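Local coordinates for cell division control protein 4 (Saccharomyces cerevisiae, PDB 3V7D), which recognises phosphorylated target proteins, such as the CDK inhibitor SIC1, for ubiquitination by the SCF E3 ubiquitin ligase, of which it is the substrate-binding F-box subunit, at residues 25-30 and 53-58; 142-147 and 174-179. The protein carries 1 engineered substitution. All coordinates share one frame; numbering follows the deposited sequence.

Contact 1 (25-30 and 53-58); sequences KIFNYL and TSLWKK
Phe27 and Leu55 make the apolar half of this contact between the end of helix 20-27 and the first turns of helix 53-62: Leu55 CD1 lies 3.7 Å from Phe27 CB. The other methyl of Leu55, CD2, sits 3.5 Å above the centre of the Trp56 ring. The Phe27 side chain runs on past Leu55 and touches Ile48 and Ile49 of helix 43-49 and Ile15 of helix 14-17.

In the other half the Asn28 amide lies against the aliphatic part of Lys58, the two side chains crossing at about a right angle. Asn28 holds its CG anti to the carbonyl carbon (chi1 -77°), with the amide reaching toward helix 53-62. Asn28 OD1 meets Lys58 CD at 3.4 Å, and Asn28 ND2 comes no closer to that chain than 4.1 Å, at CD and CE. The bend of Lys58 at chi4 (63°) turns NZ back from the amide, leaving CD and CE alongside it. The polar link is a water within hydrogen-bonding distance of both segments, 2.9 Å from Asn28 OD1 and 2.8 Å from Leu55 O.

The direct join of these F-box helices is thus slight, apolar on the buried side and through water on the other, without a charge pair or direct hydrogen bond; helices 32-39 and 43-49 pack against both segments.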
# COMPACT_ATOMS: atom_id res chain seq x y z
N LYS B 25 15.81 13.15 -15.43
CA LYS B 25 16.52 11.91 -15.21
C LYS B 25 17.49 12.04 -14.02
O LYS B 25 17.67 11.11 -13.24
CB LYS B 25 17.27 11.52 -16.48
CG LYS B 25 17.89 10.15 -16.47
CD LYS B 25 18.46 9.77 -17.84
CE LYS B 25 17.38 9.78 -18.92
NZ LYS B 25 17.35 8.48 -19.67
N ILE B 26 18.09 13.22 -13.90
CA ILE B 26 19.03 13.50 -12.82
C ILE B 26 18.33 13.50 -11.46
O ILE B 26 18.84 12.93 -10.48
CB ILE B 26 19.76 14.85 -13.06
CG1 ILE B 26 20.65 14.76 -14.30
CG2 ILE B 26 20.60 15.23 -11.85
CD1 ILE B 26 21.30 16.08 -14.70
N PHE B 27 17.16 14.13 -11.40
CA PHE B 27 16.40 14.19 -10.16
C PHE B 27 15.86 12.82 -9.73
O PHE B 27 15.72 12.55 -8.54
CB PHE B 27 15.27 15.21 -10.25
CG PHE B 27 15.75 16.64 -10.28
CD1 PHE B 27 16.47 17.16 -9.21
CD2 PHE B 27 15.49 17.45 -11.37
CE1 PHE B 27 16.91 18.47 -9.23
CE2 PHE B 27 15.93 18.76 -11.40
CZ PHE B 27 16.64 19.27 -10.33
N ASN B 28 15.57 11.96 -10.70
CA ASN B 28 15.13 10.60 -10.39
C ASN B 28 16.22 9.74 -9.74
O ASN B 28 15.93 8.70 -9.18
CB ASN B 28 14.58 9.90 -11.64
CG ASN B 28 13.18 10.37 -12.00
OD1 ASN B 28 12.35 10.59 -11.12
ND2 ASN B 28 12.92 10.54 -13.29
N TYR B 29 17.47 10.19 -9.84
CA TYR B 29 18.58 9.48 -9.21
C TYR B 29 18.84 9.99 -7.80
O TYR B 29 19.73 9.51 -7.11
CB TYR B 29 19.86 9.63 -10.03
CG TYR B 29 19.91 8.78 -11.28
CD1 TYR B 29 19.55 7.44 -11.24
CD2 TYR B 29 20.31 9.31 -12.49
CE1 TYR B 29 19.59 6.65 -12.38
CE2 TYR B 29 20.35 8.54 -13.64
CZ TYR B 29 19.99 7.21 -13.57
OH TYR B 29 20.04 6.44 -14.71
N LEU B 30 18.06 10.98 -7.38
CA LEU B 30 18.26 11.58 -6.07
C LEU B 30 17.25 11.07 -5.04
O LEU B 30 16.15 10.65 -5.38
CB LEU B 30 18.19 13.10 -6.16
CG LEU B 30 19.40 13.77 -6.82
CD1 LEU B 30 19.14 15.24 -7.08
CD2 LEU B 30 20.63 13.60 -5.94
N THR B 53 5.01 15.20 -12.89
CA THR B 53 4.18 14.33 -12.07
C THR B 53 4.97 13.08 -11.73
O THR B 53 4.99 12.64 -10.58
CB THR B 53 2.89 13.93 -12.83
OG1 THR B 53 2.00 15.05 -12.89
CG2 THR B 53 2.19 12.77 -12.14
N SER B 54 5.65 12.54 -12.74
CA SER B 54 6.34 11.27 -12.62
C SER B 54 7.36 11.24 -11.48
O SER B 54 7.50 10.23 -10.80
CB SER B 54 7.01 10.88 -13.95
OG SER B 54 8.03 11.80 -14.30
N LEU B 55 8.05 12.35 -11.28
CA LEU B 55 9.04 12.44 -10.21
C LEU B 55 8.42 12.09 -8.86
O LEU B 55 8.96 11.28 -8.11
CB LEU B 55 9.64 13.85 -10.16
CG LEU B 55 10.81 14.15 -9.23
CD1 LEU B 55 11.62 15.29 -9.81
CD2 LEU B 55 10.35 14.51 -7.83
N TRP B 56 7.28 12.70 -8.56
CA TRP B 56 6.61 12.49 -7.28
C TRP B 56 5.83 11.18 -7.25
O TRP B 56 5.67 10.57 -6.20
CB TRP B 56 5.73 13.68 -6.93
CG TRP B 56 6.54 14.92 -6.79
CD1 TRP B 56 6.67 15.93 -7.69
CD2 TRP B 56 7.41 15.23 -5.70
NE1 TRP B 56 7.54 16.88 -7.21
CE2 TRP B 56 8.01 16.47 -5.99
CE3 TRP B 56 7.73 14.60 -4.50
CZ2 TRP B 56 8.92 17.08 -5.13
CZ3 TRP B 56 8.62 15.21 -3.64
CH2 TRP B 56 9.21 16.44 -3.96
N LYS B 57 5.36 10.75 -8.42
CA LYS B 57 4.74 9.44 -8.55
C LYS B 57 5.73 8.34 -8.19
O LYS B 57 5.41 7.45 -7.40
CB LYS B 57 4.22 9.23 -9.98
CG LYS B 57 3.50 7.89 -10.17
CD LYS B 57 3.05 7.68 -11.61
CE LYS B 57 2.34 6.35 -11.77
NZ LYS B 57 1.91 6.10 -13.18
N LYS B 58 6.93 8.43 -8.75
CA LYS B 58 7.99 7.46 -8.47
C LYS B 58 8.36 7.41 -6.99
O LYS B 58 8.53 6.32 -6.43
CB LYS B 58 9.24 7.77 -9.30
CG LYS B 58 9.14 7.40 -10.78
CD LYS B 58 10.34 7.93 -11.55
CE LYS B 58 10.47 7.29 -12.92
NZ LYS B 58 9.31 7.59 -13.80
O HOH W 1 11.60 10.33 -8.33

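Contact 2 (142-147 and 174-179); sequences KMIRVY and GILVSG
Ile144 reaches from strand 144-148 toward strand 175-180 and places its terminal methyl against Ser178: Ile144 CD1 lies 3.7 Å from Ser178 CB and 3.9 Å from Ser178 OG. CG1 anti to the carbonyl carbon (chi1 -62°) and an extended chi2 (180°) stretch this branch out until CD1 reaches Ser178 CB. This is the tight part of the contact. Toward Leu176 the fit slackens, the methyls Ile144 CD1 and Leu176 CD1 standing 4.2 Å apart. Looser still, Val146 CG2 comes no nearer than 4.9 Å, to Leu176 CD2. Val146 and Leu176 are both buried and both touch Ile190, so the loose side is lined by protein and no solvent side is evident.

The Ser178 hydroxyl, though beside a methyl, is engaged elsewhere by hydrogen bonds with His161 NE2 and Trp188 NE1. Trp188 also packs on Ile144 and Leu176. No hydrogen bond links the two segments, and their closest CA atoms, those of Ile144 and Ser178, are 8.7 Å apart, a spacing of stacked sheets rather than paired strands. Ser178, His161 and Trp188 all belong to WD 2 and form the hydrogen-bonded Ser-His-Trp part of the WD40 network; the face-to-face packing of successive blades is that of a WD40 beta-propeller.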
# COMPACT_ATOMS: atom_id res chain seq x y z
N LYS B 142 -24.16 -6.70 23.21
CA LYS B 142 -25.24 -6.37 22.27
C LYS B 142 -25.15 -4.95 21.70
O LYS B 142 -26.04 -4.51 20.97
CB LYS B 142 -26.62 -6.61 22.89
CG LYS B 142 -26.81 -7.98 23.53
CD LYS B 142 -28.17 -8.08 24.23
CE LYS B 142 -28.31 -9.41 24.95
NZ LYS B 142 -29.62 -9.54 25.66
N MET B 143 -24.06 -4.25 22.00
CA MET B 143 -23.91 -2.85 21.60
C MET B 143 -22.90 -2.62 20.48
O MET B 143 -21.95 -3.37 20.30
CB MET B 143 -23.51 -1.99 22.80
CG MET B 143 -24.49 -2.05 23.96
SD MET B 143 -26.16 -1.64 23.41
CE MET B 143 -27.01 -1.54 24.99
N ILE B 144 -23.13 -1.55 19.72
CA ILE B 144 -22.17 -1.07 18.74
C ILE B 144 -21.77 0.35 19.14
O ILE B 144 -22.63 1.21 19.33
CB ILE B 144 -22.78 -1.03 17.33
CG1 ILE B 144 -23.17 -2.43 16.87
CG2 ILE B 144 -21.80 -0.40 16.35
CD1 ILE B 144 -23.79 -2.48 15.49
N ARG B 145 -20.48 0.59 19.29
CA ARG B 145 -20.01 1.91 19.68
C ARG B 145 -19.26 2.59 18.55
O ARG B 145 -18.47 1.97 17.85
CB ARG B 145 -19.16 1.85 20.95
CG ARG B 145 -19.95 1.41 22.19
CD ARG B 145 -19.07 1.29 23.43
NE ARG B 145 -18.68 2.60 23.96
CZ ARG B 145 -19.42 3.32 24.80
NH1 ARG B 145 -20.60 2.87 25.19
NH2 ARG B 145 -18.98 4.49 25.25
N VAL B 146 -19.54 3.88 18.37
CA VAL B 146 -18.94 4.66 17.30
C VAL B 146 -18.09 5.78 17.88
O VAL B 146 -18.53 6.52 18.77
CB VAL B 146 -20.03 5.28 16.39
CG1 VAL B 146 -19.39 6.02 15.23
CG2 VAL B 146 -20.98 4.20 15.89
N TYR B 147 -16.87 5.90 17.36
CA TYR B 147 -15.93 6.91 17.84
C TYR B 147 -15.45 7.80 16.70
O TYR B 147 -15.37 7.37 15.54
CB TYR B 147 -14.72 6.25 18.51
CG TYR B 147 -15.02 5.31 19.66
CD1 TYR B 147 -15.49 4.02 19.43
CD2 TYR B 147 -14.79 5.70 20.97
CE1 TYR B 147 -15.74 3.16 20.48
CE2 TYR B 147 -15.04 4.84 22.03
CZ TYR B 147 -15.51 3.57 21.78
OH TYR B 147 -15.76 2.72 22.83
N GLY B 174 -21.42 6.93 6.50
CA GLY B 174 -21.92 6.67 7.84
C GLY B 174 -22.90 5.52 7.93
O GLY B 174 -23.62 5.39 8.92
N ILE B 175 -22.93 4.68 6.90
CA ILE B 175 -23.80 3.51 6.89
C ILE B 175 -22.98 2.28 7.25
O ILE B 175 -21.87 2.10 6.75
CB ILE B 175 -24.44 3.30 5.50
CG1 ILE B 175 -25.22 4.54 5.07
CG2 ILE B 175 -25.34 2.07 5.50
CD1 ILE B 175 -26.46 4.81 5.89
N LEU B 176 -23.52 1.43 8.12
CA LEU B 176 -22.82 0.20 8.48
C LEU B 176 -23.76 -1.00 8.64
O LEU B 176 -24.95 -0.84 8.91
CB LEU B 176 -21.98 0.40 9.75
CG LEU B 176 -22.71 0.57 11.08
CD1 LEU B 176 -22.58 -0.69 11.91
CD2 LEU B 176 -22.17 1.77 11.84
N VAL B 177 -23.21 -2.19 8.47
CA VAL B 177 -23.98 -3.43 8.58
C VAL B 177 -23.42 -4.30 9.70
O VAL B 177 -22.21 -4.41 9.86
CB VAL B 177 -23.94 -4.22 7.26
CG1 VAL B 177 -24.85 -5.44 7.33
CG2 VAL B 177 -24.34 -3.33 6.09
N SER B 178 -24.32 -4.92 10.47
CA SER B 178 -23.90 -5.77 11.59
C SER B 178 -24.53 -7.16 11.55
O SER B 178 -25.60 -7.35 10.99
CB SER B 178 -24.25 -5.10 12.92
OG SER B 178 -25.65 -4.90 13.05
N GLY B 179 -23.84 -8.13 12.14
CA GLY B 179 -24.36 -9.48 12.29
C GLY B 179 -24.28 -9.89 13.75
O GLY B 179 -23.35 -9.48 14.46

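How the contacts relate
Contact 1 and contact 2 belong to the two working parts of this fragment. Contact 1 lies in the helical F-box, where Ile26 and Leu30 pack on apolar side chains of another protein chain; contact 2 lies in the WD40 propeller, and no other protein chain of the assembly touches its segments. They follow each other in sequence, their centres are 44 Å apart, their nearest atoms about 30 Å, and they fall on opposite sides of the chain's centre. Helix 87-106, which packs on Trp56 beside contact 1, comes before the first propeller strand, 113-118. In F-box proteins of this kind the F-box docks on SKP1 and the propeller binds the phosphorylated substrate.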